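Local coordinates for AcrH (Aeromonas hydrophila, PDB 3WXX), which binds the translocator AopB and probably serves as its type III secretion chaperone ahead of translocon assembly, at residues 27-32 against 46-51; 111-116 against 142-147. The protein carries 1 engineered substitution. All coordinates share one frame; numbering follows the deposited sequence.

Both contacts join antiparallel helices of the same all-helical chain, at 156° in contact 1 and 157° in contact 2, yet they share no helix: contact 1 pairs helix 23-38 with helix 42-55, contact 2 helix 110-126 with helix 131-149. They lie on opposite sides of the chain's centre, about 32 Å apart between centres. Contact 1 is largely core, with four of five touching residues buried, and buries 267 Å² through branched aliphatic and aromatic side chains. Contact 2 buries 163 Å²; one valine packs on an alanine methyl and on the backbone and CB of a glutamate, with a lysine bordering it near the surface. Neither has a hydrogen bond across it, and AopB reaches both, more extensively contact 1.

Contact 1: 27-32 against 46-51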
loop_
_atom_site.group_PDB
_atom_site.type_symbol
_atom_site.label_atom_id
_atom_site.label_comp_id
_atom_site.label_asym_id
_atom_site.label_seq_id
_atom_site.Cartn_x
_atom_site.Cartn_y
_atom_site.Cartn_z
ATOM N N GLU A 27 -4.777 -13.044 11.874
ATOM C CA GLU A 27 -3.999 -14.185 11.406
ATOM C C GLU A 27 -4.815 -15.226 10.725
ATOM O O GLU A 27 -4.314 -15.909 9.834
ATOM C CB GLU A 27 -3.238 -14.834 12.529
ATOM C CG GLU A 27 -1.880 -14.205 12.717
ATOM C CD GLU A 27 -0.966 -14.510 11.556
ATOM O OE1 GLU A 27 -1.164 -15.548 10.875
ATOM O OE2 GLU A 27 -0.060 -13.696 11.359
ATOM N N GLN A 28 -6.047 -15.391 11.168
ATOM C CA GLN A 28 -6.946 -16.347 10.534
ATOM C C GLN A 28 -7.211 -15.906 9.120
ATOM O O GLN A 28 -7.063 -16.683 8.176
ATOM C CB GLN A 28 -8.253 -16.437 11.306
ATOM C CG GLN A 28 -8.231 -17.509 12.386
ATOM C CD GLN A 28 -9.325 -17.299 13.427
ATOM O OE1 GLN A 28 -10.492 -17.076 13.087
ATOM N NE2 GLN A 28 -8.947 -17.345 14.700
ATOM N N LEU A 29 -7.527 -14.631 8.987
ATOM C CA LEU A 29 -7.772 -14.050 7.683
ATOM C C LEU A 29 -6.531 -14.079 6.773
ATOM O O LEU A 29 -6.673 -14.252 5.562
ATOM C CB LEU A 29 -8.277 -12.632 7.869
ATOM C CG LEU A 29 -8.716 -11.864 6.649
ATOM C CD1 LEU A 29 -9.785 -12.601 5.881
ATOM C CD2 LEU A 29 -9.247 -10.525 7.124
ATOM N N TYR A 30 -5.332 -13.917 7.340
ATOM C CA TYR A 30 -4.114 -14.043 6.545
ATOM C C TYR A 30 -4.042 -15.455 6.012
ATOM O O TYR A 30 -3.785 -15.663 4.830
ATOM C CB TYR A 30 -2.844 -13.714 7.343
ATOM C CG TYR A 30 -1.562 -13.957 6.564
ATOM C CD1 TYR A 30 -1.173 -13.099 5.532
ATOM C CD2 TYR A 30 -0.757 -15.048 6.821
ATOM C CE1 TYR A 30 -0.027 -13.330 4.798
ATOM C CE2 TYR A 30 0.389 -15.296 6.074
ATOM C CZ TYR A 30 0.752 -14.428 5.073
ATOM O OH TYR A 30 1.903 -14.659 4.344
ATOM N N THR A 31 -4.291 -16.434 6.884
ATOM C CA THR A 31 -4.249 -17.855 6.497
ATOM C C THR A 31 -5.199 -18.137 5.326
ATOM O O THR A 31 -4.799 -18.719 4.299
ATOM C CB THR A 31 -4.621 -18.776 7.655
ATOM O OG1 THR A 31 -3.834 -18.464 8.790
ATOM C CG2 THR A 31 -4.353 -20.217 7.305
ATOM N N LEU A 32 -6.421 -17.656 5.442
ATOM C CA LEU A 32 -7.370 -17.812 4.354
ATOM C C LEU A 32 -6.811 -17.246 3.054
ATOM O O LEU A 32 -6.790 -17.938 2.028
ATOM C CB LEU A 32 -8.690 -17.130 4.693
ATOM C CG LEU A 32 -9.795 -17.239 3.623
ATOM C CD1 LEU A 32 -10.090 -18.689 3.264
ATOM C CD2 LEU A 32 -11.060 -16.526 4.101
ATOM N N HIS A 46 -6.802 -11.833 -3.739
ATOM C CA HIS A 46 -6.678 -10.387 -3.839
ATOM C C HIS A 46 -7.663 -9.659 -2.932
ATOM O O HIS A 46 -7.274 -8.770 -2.203
ATOM C CB HIS A 46 -6.820 -9.921 -5.272
ATOM C CG HIS A 46 -6.551 -8.465 -5.450
ATOM N ND1 HIS A 46 -7.548 -7.558 -5.700
ATOM C CD2 HIS A 46 -5.408 -7.751 -5.374
ATOM C CE1 HIS A 46 -7.031 -6.351 -5.780
ATOM N NE2 HIS A 46 -5.730 -6.442 -5.602
ATOM N N LYS A 47 -8.932 -10.043 -2.956
ATOM C CA LYS A 47 -9.943 -9.387 -2.122
ATOM C C LYS A 47 -9.633 -9.515 -0.646
ATOM O O LYS A 47 -9.885 -8.578 0.130
ATOM C CB LYS A 47 -11.339 -9.953 -2.399
ATOM C CG LYS A 47 -11.956 -9.470 -3.713
ATOM C CD LYS A 47 -13.100 -10.364 -4.182
ATOM C CE LYS A 47 -13.265 -10.329 -5.699
ATOM N NZ LYS A 47 -13.772 -11.633 -6.216
ATOM N N ILE A 48 -9.114 -10.672 -0.246
ATOM C CA ILE A 48 -8.741 -10.898 1.151
ATOM C C ILE A 48 -7.584 -9.997 1.546
ATOM O O ILE A 48 -7.672 -9.229 2.518
ATOM C CB ILE A 48 -8.423 -12.381 1.424
ATOM C CG1 ILE A 48 -9.703 -13.204 1.313
ATOM C CG2 ILE A 48 -7.843 -12.602 2.821
ATOM C CD1 ILE A 48 -9.444 -14.666 1.073
ATOM N N PHE A 49 -6.532 -10.006 0.752
ATOM C CA PHE A 49 -5.423 -9.101 1.040
ATOM C C PHE A 49 -5.812 -7.605 1.028
ATOM O O PHE A 49 -5.258 -6.818 1.811
ATOM C CB PHE A 49 -4.232 -9.414 0.157
ATOM C CG PHE A 49 -3.506 -10.639 0.607
ATOM C CD1 PHE A 49 -2.741 -10.604 1.757
ATOM C CD2 PHE A 49 -3.626 -11.819 -0.069
ATOM C CE1 PHE A 49 -2.104 -11.727 2.222
ATOM C CE2 PHE A 49 -2.981 -12.953 0.383
ATOM C CZ PHE A 49 -2.228 -12.907 1.534
ATOM N N GLN A 50 -6.774 -7.216 0.199
ATOM C CA GLN A 50 -7.241 -5.845 0.251
ATOM C C GLN A 50 -7.806 -5.510 1.621
ATOM O O GLN A 50 -7.673 -4.384 2.080
ATOM C CB GLN A 50 -8.310 -5.575 -0.787
ATOM C CG GLN A 50 -7.820 -5.561 -2.218
ATOM C CD GLN A 50 -8.967 -5.328 -3.181
ATOM O OE1 GLN A 50 -9.747 -6.222 -3.441
ATOM N NE2 GLN A 50 -9.110 -4.097 -3.651
ATOM N N ALA A 51 -8.493 -6.458 2.247
ATOM C CA ALA A 51 -9.114 -6.201 3.537
ATOM C C ALA A 51 -8.053 -6.121 4.567
ATOM O O ALA A 51 -8.052 -5.229 5.411
ATOM C CB ALA A 51 -10.089 -7.307 3.890
#
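Ile48 points toward helix 23-38 and divides its two branches between two leucines. Its CG2 lies 3.6 Å from Leu29 CD1 and 3.4 Å from the carbonyl oxygen Leu29 O, while CD1, at the end of the other branch, comes 3.6 Å from Leu32 CG. The Ile48 torsion (chi1 -68°) puts CG2 anti to the backbone N and CG1 beside it, which directs CG2 to Leu29 and CD1 to Leu32; the Leu32 side chain meets Ile48 at about a right angle, Leu29 at a slant. The second point of touch is aromatic. Tyr30 leaves its helix directed away from helix 42-55, but CG set anti to the backbone N (chi1 175°) brings the ring back, and Tyr30 CE1 reaches Phe49 CE1 at 3.7 Å. Tyr30 CE1 lies at the edge of the Phe49 ring, close to its plane; with planes at 78° and centroids 5.9 Å apart, the pair is oblique. Beyond the contact, Tyr30 OH hydrogen-bonds to Pro7 O of the AopB chain, and Arg61 makes a cation-pi contact with the Tyr30 ring. Consecutive in the chain and nearly antiparallel, with segment axes 9.5 Å apart, helices 23-38 and 42-55 form a helical hairpin, consistent with the tetratricopeptide-like fold of type III secretion chaperones for translocators.

Contact 2: 111-116 against 142-147; sequences EGAESG and EVVKTK
Val144 overlaps Ala113 and the start of Glu114 with its two methyls. CG2 faces Ala113 CB at 4.1 Å, whereas CG1 sits against the backbone of the next residue, 3.8 Å from Glu114 N and 3.9 Å from Glu114 CB. The valine torsion (chi1 162°) sets CG1 anti to the backbone N and CG2 beside it; this rotation turns CG1 to Glu114 and CG2 to Ala113. The CA atoms of Glu114 and Val144 are 6.1 Å apart. With segment axes 9.2 Å apart at 157°, the consecutive helices 110-126 and 131-149 form an antiparallel hairpin, consistent with the tetratricopeptide-like fold. Leu104 and Leu105 of helix 95-106 extend the apolar patch, touching Ala113 and Val144 respectively. At its border Glu114 stretches out fully extended, and its carboxylate carbon CD passes 4.0 Å from Lys145 CG, the two side chains running obliquely across one another. Their charged ends do not meet, since Glu114 OE2 and Lys145 NZ remain 5.8 Å apart; any attraction is therefore probably longer-range. Lys145, bent at chi3 (65°), instead brings NZ within 3.8 Å of Glu142 OE2, a long salt bridge along its own helix.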
loop_
_atom_site.group_PDB
_atom_site.type_symbol
_atom_site.label_atom_id
_atom_site.label_comp_id
_atom_site.label_asym_id
_atom_site.label_seq_id
_atom_site.Cartn_x
_atom_site.Cartn_y
_atom_site.Cartn_z
ATOM N N GLU A 111 14.986 -0.012 -16.937
ATOM C CA GLU A 111 15.824 0.776 -16.050
ATOM C C GLU A 111 15.401 0.494 -14.628
ATOM O O GLU A 111 16.228 0.419 -13.731
ATOM C CB GLU A 111 15.741 2.278 -16.342
ATOM C CG GLU A 111 16.106 2.693 -17.771
ATOM C CD GLU A 111 15.060 2.292 -18.832
ATOM O OE1 GLU A 111 13.849 2.138 -18.509
ATOM O OE2 GLU A 111 15.459 2.111 -20.010
ATOM N N GLY A 112 14.101 0.361 -14.420
ATOM C CA GLY A 112 13.567 0.080 -13.086
ATOM C C GLY A 112 13.595 -1.387 -12.707
ATOM O O GLY A 112 13.889 -1.732 -11.568
ATOM N N ALA A 113 13.310 -2.254 -13.675
ATOM C CA ALA A 113 13.617 -3.678 -13.504
ATOM C C ALA A 113 15.057 -3.838 -12.989
ATOM O O ALA A 113 15.286 -4.574 -12.059
ATOM C CB ALA A 113 13.409 -4.454 -14.804
ATOM N N GLU A 114 16.002 -3.123 -13.573
ATOM C CA GLU A 114 17.389 -3.237 -13.155
ATOM C C GLU A 114 17.565 -2.854 -11.702
ATOM O O GLU A 114 18.254 -3.548 -10.936
ATOM C CB GLU A 114 18.330 -2.396 -14.022
ATOM C CG GLU A 114 19.789 -2.584 -13.607
ATOM C CD GLU A 114 20.777 -1.724 -14.378
ATOM O OE1 GLU A 114 20.514 -1.402 -15.550
ATOM O OE2 GLU A 114 21.834 -1.396 -13.800
ATOM N N SER A 115 16.949 -1.747 -11.340
ATOM C CA SER A 115 17.039 -1.241 -9.999
ATOM C C SER A 115 16.476 -2.219 -8.970
ATOM O O SER A 115 17.020 -2.388 -7.867
ATOM C CB SER A 115 16.284 0.073 -9.903
ATOM O OG SER A 115 16.362 0.559 -8.575
ATOM N N GLY A 116 15.385 -2.858 -9.357
ATOM C CA GLY A 116 14.726 -3.848 -8.524
ATOM C C GLY A 116 15.562 -5.066 -8.297
ATOM O O GLY A 116 15.785 -5.436 -7.148
ATOM N N GLU A 142 21.515 -9.589 -14.789
ATOM C CA GLU A 142 22.208 -9.796 -16.095
ATOM C C GLU A 142 21.291 -9.835 -17.301
ATOM O O GLU A 142 21.546 -9.216 -18.324
ATOM C CB GLU A 142 23.002 -11.099 -16.084
ATOM C CG GLU A 142 24.158 -11.093 -15.106
ATOM C CD GLU A 142 24.961 -9.820 -15.203
ATOM O OE1 GLU A 142 25.351 -9.468 -16.350
ATOM O OE2 GLU A 142 25.129 -9.167 -14.140
ATOM N N VAL A 143 20.205 -10.567 -17.167
ATOM C CA VAL A 143 19.245 -10.678 -18.231
ATOM C C VAL A 143 18.741 -9.300 -18.593
ATOM O O VAL A 143 18.497 -9.005 -19.754
ATOM C CB VAL A 143 18.074 -11.577 -17.792
ATOM C CG1 VAL A 143 16.898 -11.487 -18.741
ATOM C CG2 VAL A 143 18.567 -13.013 -17.690
ATOM N N VAL A 144 18.556 -8.467 -17.577
ATOM C CA VAL A 144 17.988 -7.151 -17.789
ATOM C C VAL A 144 19.034 -6.258 -18.400
ATOM O O VAL A 144 18.763 -5.633 -19.393
ATOM C CB VAL A 144 17.412 -6.574 -16.487
ATOM C CG1 VAL A 144 17.217 -5.070 -16.580
ATOM C CG2 VAL A 144 16.087 -7.261 -16.194
ATOM N N LYS A 145 20.217 -6.175 -17.780
ATOM C CA LYS A 145 21.340 -5.392 -18.335
ATOM C C LYS A 145 21.581 -5.730 -19.798
ATOM O O LYS A 145 21.810 -4.855 -20.591
ATOM C CB LYS A 145 22.625 -5.606 -17.531
ATOM C CG LYS A 145 22.667 -4.770 -16.252
ATOM C CD LYS A 145 23.606 -5.340 -15.201
ATOM C CE LYS A 145 25.073 -5.317 -15.627
ATOM N NZ LYS A 145 25.950 -5.417 -14.432
ATOM N N THR A 146 21.480 -6.993 -20.160
ATOM C CA THR A 146 21.767 -7.415 -21.519
ATOM C C THR A 146 20.591 -7.079 -22.470
ATOM O O THR A 146 20.807 -6.642 -23.577
ATOM C CB THR A 146 22.224 -8.913 -21.508
ATOM O OG1 THR A 146 23.571 -8.984 -21.003
ATOM C CG2 THR A 146 22.197 -9.536 -22.851
ATOM N N LYS A 147 19.354 -7.274 -22.019
ATOM C CA LYS A 147 18.157 -6.889 -22.774
ATOM C C LYS A 147 18.147 -5.360 -22.966
ATOM O O LYS A 147 17.689 -4.842 -23.985
ATOM C CB LYS A 147 16.912 -7.381 -22.005
ATOM C CG LYS A 147 15.602 -7.437 -22.779
ATOM C CD LYS A 147 14.658 -8.518 -22.229
ATOM C CE LYS A 147 14.570 -9.755 -23.132
ATOM N NZ LYS A 147 14.041 -10.985 -22.463
#